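PDB 4EGS: ribose 5-phosphate isomerase RpiB from Thermoanaerobacter tengcongensis, which probably dephosphorylates phosphotyrosine through this chain's low molecular weight phosphatase domain, and probably joins it to a sugar isomerase of the RpiB family in the full-length protein. Local coordinates for residues 46-51 with 117-122; 37-42 with 171-176. All blocks are in the same frame, centred on the assembly; numbering follows the deposited sequence.

Contact 1. Residues 46-51 with 117-122; sequences CRSPMA and LAMAFS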
loop_
_atom_site.group_PDB
_atom_site.type_symbol
_atom_site.label_atom_id
_atom_site.label_comp_id
_atom_site.label_asym_id
_atom_site.label_seq_id
_atom_site.Cartn_x
_atom_site.Cartn_y
_atom_site.Cartn_z
ATOM N N CYS A 46 17.523 15.574 -10.661
ATOM C CA CYS A 46 17.827 15.866 -9.264
ATOM C C CYS A 46 16.868 15.222 -8.256
ATOM O O CYS A 46 17.196 14.199 -7.660
ATOM C CB CYS A 46 17.926 17.379 -9.041
ATOM S SG CYS A 46 19.300 18.156 -9.937
ATOM N N ARG A 47 15.690 15.813 -8.069
ATOM C CA ARG A 47 14.781 15.376 -7.008
ATOM C C ARG A 47 14.177 13.991 -7.242
ATOM O O ARG A 47 14.237 13.128 -6.367
ATOM C CB ARG A 47 13.643 16.378 -6.807
ATOM C CG ARG A 47 14.001 17.828 -7.030
ATOM C CD ARG A 47 13.000 18.437 -7.992
ATOM N NE ARG A 47 12.692 19.831 -7.700
ATOM C CZ ARG A 47 12.164 20.672 -8.582
ATOM N NH1 ARG A 47 11.904 20.263 -9.816
ATOM N NH2 ARG A 47 11.907 21.925 -8.236
ATOM N N SER A 48 13.572 13.798 -8.410
ATOM C CA SER A 48 12.941 12.519 -8.744
ATOM C C SER A 48 13.868 11.301 -8.633
ATOM O O SER A 48 13.458 10.277 -8.091
ATOM C CB SER A 48 12.258 12.569 -10.118
ATOM O OG SER A 48 11.008 13.227 -10.039
ATOM N N PRO A 49 15.111 11.397 -9.147
ATOM C CA PRO A 49 16.010 10.262 -8.911
ATOM C C PRO A 49 16.316 10.082 -7.426
ATOM O O PRO A 49 16.469 8.950 -6.967
ATOM C CB PRO A 49 17.284 10.662 -9.661
ATOM C CG PRO A 49 16.825 11.612 -10.705
ATOM C CD PRO A 49 15.706 12.379 -10.073
ATOM N N MET A 50 16.399 11.188 -6.694
ATOM C CA MET A 50 16.647 11.146 -5.256
ATOM C C MET A 50 15.441 10.593 -4.507
ATOM O O MET A 50 15.579 9.708 -3.663
ATOM C CB MET A 50 17.008 12.537 -4.722
ATOM C CG MET A 50 18.417 12.993 -5.074
ATOM S SD MET A 50 18.703 14.748 -4.754
ATOM C CE MET A 50 18.707 14.782 -2.967
ATOM N N ALA A 51 14.262 11.122 -4.821
ATOM C CA ALA A 51 13.023 10.661 -4.206
ATOM C C ALA A 51 12.807 9.176 -4.477
ATOM O O ALA A 51 12.381 8.432 -3.596
ATOM C CB ALA A 51 11.844 11.471 -4.716
ATOM N N LEU A 117 3.493 11.009 -7.933
ATOM C CA LEU A 117 3.739 12.168 -7.080
ATOM C C LEU A 117 4.709 13.164 -7.705
ATOM O O LEU A 117 5.832 12.813 -8.067
ATOM C CB LEU A 117 4.261 11.725 -5.712
ATOM C CG LEU A 117 3.255 11.023 -4.801
ATOM C CD1 LEU A 117 3.890 10.705 -3.461
ATOM C CD2 LEU A 117 2.012 11.878 -4.618
ATOM N N ALA A 118 4.269 14.413 -7.818
ATOM C CA ALA A 118 5.099 15.476 -8.371
ATOM C C ALA A 118 5.816 16.232 -7.258
ATOM O O ALA A 118 5.257 16.448 -6.183
ATOM C CB ALA A 118 4.251 16.427 -9.195
ATOM N N MET A 119 7.056 16.631 -7.520
ATOM C CA MET A 119 7.839 17.382 -6.547
ATOM C C MET A 119 7.244 18.765 -6.318
ATOM O O MET A 119 7.301 19.303 -5.212
ATOM C CB MET A 119 9.291 17.511 -7.006
ATOM C CG MET A 119 10.038 16.194 -7.058
ATOM S SD MET A 119 10.020 15.350 -5.468
ATOM C CE MET A 119 9.268 13.794 -5.930
ATOM N N ALA A 120 6.671 19.336 -7.373
ATOM C CA ALA A 120 6.101 20.675 -7.301
ATOM C C ALA A 120 4.699 20.722 -7.895
ATOM O O ALA A 120 4.298 19.829 -8.642
ATOM C CB ALA A 120 7.007 21.671 -8.004
ATOM N N PHE A 121 3.962 21.775 -7.558
ATOM C CA PHE A 121 2.611 21.969 -8.068
ATOM C C PHE A 121 2.640 22.230 -9.570
ATOM O O PHE A 121 1.655 21.996 -10.271
ATOM C CB PHE A 121 1.935 23.134 -7.342
ATOM C CG PHE A 121 0.533 22.838 -6.895
ATOM C CD1 PHE A 121 0.294 21.917 -5.889
ATOM C CD2 PHE A 121 -0.547 23.488 -7.471
ATOM C CE1 PHE A 121 -0.993 21.643 -5.470
ATOM C CE2 PHE A 121 -1.837 23.220 -7.056
ATOM C CZ PHE A 121 -2.060 22.296 -6.055
ATOM N N SER A 122 3.778 22.716 -10.055
ATOM C CA SER A 122 3.971 22.964 -11.479
ATOM C C SER A 122 3.951 21.657 -12.260
ATOM O O SER A 122 3.296 21.552 -13.297
ATOM C CB SER A 122 5.295 23.689 -11.719
ATOM O OG SER A 122 6.397 22.888 -11.325
#
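M119 lies alongside the alkyl part of R47, the two side chains sliding past each other in opposite directions. Its CG sits 3.6 Å from R47 CB and almost as near to R47 CD, so the methionine runs along the aliphatic stem of the arginine. Farther out, M119 CB lies over one face of the guanidinium group, with 4.2 Å between it and R47 NE. The methionine reaches the helix because its chain is folded: CG stands beside the backbone N, anti to the carbonyl carbon (chi1 -66°), and a second bend at chi2 (-57°) turns the sulfur along the helix. Its methyl CE then meets the methyl of A51, one turn after R47, at 3.7 Å from A51 CB. These carbon contacts are the close-packed part. The fit slackens at S48, whose OG comes no nearer than 4.3 Å to M119 CG; beyond, the chain reaches the protein surface at F121 and S122. Cut back to an alanine, M119 would probably no longer fill the space between R47 and A51, and the arginine stem would be freer to turn. R47 is the predicted active-site arginine that ends the phosphatase P-loop; it is one of the residues lining the bicarbonate pocket, and its NE makes a weak hydrogen bond to V151 O. M119 also touches F39, while the S48 side chain rests on C41. The contact joins the first turn of helix 47-61 to the loop between strand 115-118 and helix 121-130, with M119 wedged beside the neighbouring strand 36-41, to which its backbone is hydrogen-bonded through V40.

Contact 2. Residues 37-42 with 171-176; sequences VLFVCT and GLIDKL. With BCT (bicarbonate ion), chain C.
F39 holds its CG beside the backbone N and anti to the carbonyl carbon (chi1 -63°), which carries the ring off the sheet with CZ leading toward I173 and L176; chi2 (-71°) then turns the ring to present its CE1-CZ edge to L176. That leucine comes from the opposite direction and puts its CD1 near the ring plane, 4.0 Å from both F39 CE1 and F39 CZ. I173 approaches obliquely, its CG1 4.2 Å from F39 CZ. V37, two residues earlier on the strand, sets CG2 over one ring face toward the rim, so the phenyl is hemmed by its own strand as well as by the helix. The packing is wholly apolar. Just past the C-terminal end of the strand, the backbone N of T42 gives a hydrogen bond to O2 of the bicarbonate, an ion probably from the crystallisation liquor (3.1 Å, N-H···O angle 150°), while SG of C41, the predicted nucleophile, lies 3.5 Å from O3. T42 OG1 is hydrogen-bonded to H123 NE2. This layout is that of the low molecular weight phosphatase fold: a central strand of a parallel sheet, backed by the C-terminal helix 159-179, runs into the anion-binding P-loop that starts at the cysteine.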
loop_
_atom_site.group_PDB
_atom_site.type_symbol
_atom_site.label_atom_id
_atom_site.label_comp_id
_atom_site.label_asym_id
_atom_site.label_seq_id
_atom_site.Cartn_x
_atom_site.Cartn_y
_atom_site.Cartn_z
ATOM N N VAL A 37 4.992 3.580 -7.575
ATOM C CA VAL A 37 4.816 5.015 -7.388
ATOM C C VAL A 37 5.737 5.774 -8.347
ATOM O O VAL A 37 6.913 5.436 -8.492
ATOM C CB VAL A 37 5.049 5.452 -5.919
ATOM C CG1 VAL A 37 6.388 4.949 -5.408
ATOM C CG2 VAL A 37 4.950 6.966 -5.785
ATOM N N LEU A 38 5.190 6.784 -9.016
ATOM C CA LEU A 38 5.934 7.534 -10.021
ATOM C C LEU A 38 6.262 8.943 -9.533
ATOM O O LEU A 38 5.373 9.780 -9.394
ATOM C CB LEU A 38 5.118 7.622 -11.312
ATOM C CG LEU A 38 5.823 7.501 -12.666
ATOM C CD1 LEU A 38 4.975 8.153 -13.748
ATOM C CD2 LEU A 38 7.227 8.089 -12.649
ATOM N N PHE A 39 7.541 9.204 -9.280
ATOM C CA PHE A 39 7.978 10.544 -8.901
ATOM C C PHE A 39 8.233 11.388 -10.146
ATOM O O PHE A 39 8.881 10.933 -11.090
ATOM C CB PHE A 39 9.234 10.484 -8.031
ATOM C CG PHE A 39 9.030 9.789 -6.716
ATOM C CD1 PHE A 39 8.280 10.381 -5.713
ATOM C CD2 PHE A 39 9.596 8.548 -6.478
ATOM C CE1 PHE A 39 8.094 9.747 -4.501
ATOM C CE2 PHE A 39 9.413 7.909 -5.267
ATOM C CZ PHE A 39 8.661 8.508 -4.278
ATOM N N VAL A 40 7.723 12.615 -10.149
ATOM C CA VAL A 40 7.815 13.464 -11.332
ATOM C C VAL A 40 8.632 14.733 -11.108
ATOM O O VAL A 40 8.356 15.524 -10.207
ATOM C CB VAL A 40 6.421 13.821 -11.890
ATOM C CG1 VAL A 40 6.521 14.948 -12.907
ATOM C CG2 VAL A 40 5.781 12.596 -12.514
ATOM N N CYS A 41 9.645 14.903 -11.950
ATOM C CA CYS A 41 10.507 16.073 -11.930
ATOM C C CYS A 41 10.217 16.912 -13.162
ATOM O O CYS A 41 9.281 16.630 -13.910
ATOM C CB CYS A 41 11.965 15.629 -11.981
ATOM S SG CYS A 41 12.993 16.214 -10.641
ATOM N N THR A 42 11.029 17.942 -13.377
ATOM C CA THR A 42 10.998 18.667 -14.638
ATOM C C THR A 42 11.923 17.976 -15.631
ATOM O O THR A 42 11.529 17.686 -16.759
ATOM C CB THR A 42 11.425 20.138 -14.473
ATOM O OG1 THR A 42 10.377 20.872 -13.831
ATOM C CG2 THR A 42 11.706 20.765 -15.829
ATOM N N GLY A 171 12.116 12.676 4.793
ATOM C CA GLY A 171 11.066 12.876 5.774
ATOM C C GLY A 171 9.687 12.702 5.169
ATOM O O GLY A 171 8.799 12.111 5.783
ATOM N N LEU A 172 9.510 13.216 3.956
ATOM C CA LEU A 172 8.236 13.111 3.254
ATOM C C LEU A 172 7.940 11.675 2.840
ATOM O O LEU A 172 6.794 11.229 2.895
ATOM C CB LEU A 172 8.227 14.017 2.022
ATOM C CG LEU A 172 8.264 15.526 2.261
ATOM C CD1 LEU A 172 8.399 16.257 0.939
ATOM C CD2 LEU A 172 7.025 15.988 3.012
ATOM N N ILE A 173 8.974 10.956 2.416
ATOM C CA ILE A 173 8.814 9.567 1.998
ATOM C C ILE A 173 8.492 8.666 3.198
ATOM O O ILE A 173 7.793 7.658 3.061
ATOM C CB ILE A 173 10.037 9.068 1.178
ATOM C CG1 ILE A 173 9.767 9.222 -0.322
ATOM C CG2 ILE A 173 10.355 7.616 1.469
ATOM C CD1 ILE A 173 10.512 10.360 -0.980
ATOM N N ASP A 174 8.978 9.052 4.375
ATOM C CA ASP A 174 8.605 8.374 5.616
ATOM C C ASP A 174 7.091 8.406 5.815
ATOM O O ASP A 174 6.479 7.389 6.148
ATOM C CB ASP A 174 9.301 9.013 6.821
ATOM C CG ASP A 174 10.698 8.467 7.048
ATOM O OD1 ASP A 174 11.011 7.383 6.510
ATOM O OD2 ASP A 174 11.481 9.115 7.775
ATOM N N LYS A 175 6.493 9.576 5.607
ATOM C CA LYS A 175 5.046 9.726 5.706
ATOM C C LYS A 175 4.359 8.982 4.567
ATOM O O LYS A 175 3.287 8.403 4.747
ATOM C CB LYS A 175 4.648 11.203 5.663
ATOM C CG LYS A 175 5.346 12.085 6.681
ATOM C CD LYS A 175 4.660 13.441 6.780
ATOM C CE LYS A 175 5.559 14.477 7.439
ATOM N NZ LYS A 175 6.081 14.024 8.758
ATOM N N LEU A 176 4.988 9.014 3.396
ATOM C CA LEU A 176 4.464 8.361 2.203
ATOM C C LEU A 176 4.302 6.864 2.439
ATOM O O LEU A 176 3.237 6.298 2.201
ATOM C CB LEU A 176 5.418 8.586 1.027
ATOM C CG LEU A 176 4.860 8.813 -0.380
ATOM C CD1 LEU A 176 5.875 8.366 -1.425
ATOM C CD2 LEU A 176 3.525 8.119 -0.590
HETATM C C BCT C . 14.695 19.325 -11.633
HETATM O O1 BCT C . 14.940 19.346 -10.276
HETATM O O2 BCT C . 13.368 19.498 -11.964
HETATM O O3 BCT C . 15.306 18.278 -12.292
#

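How the contacts relate
Both contacts are buried near the chain centre, about 7 Å apart between centres, and both use one parallel sheet, in which strands 36-41 and 115-118 are neighbours. L117 joins them through probable backbone hydrogen bonds to L38 and V40. Contact 1 nests inside the loop closed by contact 2. Their chemistry follows their height on the sheet: contact 1, at the C-terminal ends of the strands, mixes methionine carbon with an arginine of the bicarbonate pocket, whereas the packing of F39 on I173 and L176, deeper under the P-loop, is hydrocarbon throughout, although segment 37-42 ends at the same pocket with C41 and T42. Strand 36-41 bridges the two, leading through the P-loop into helix 47-61.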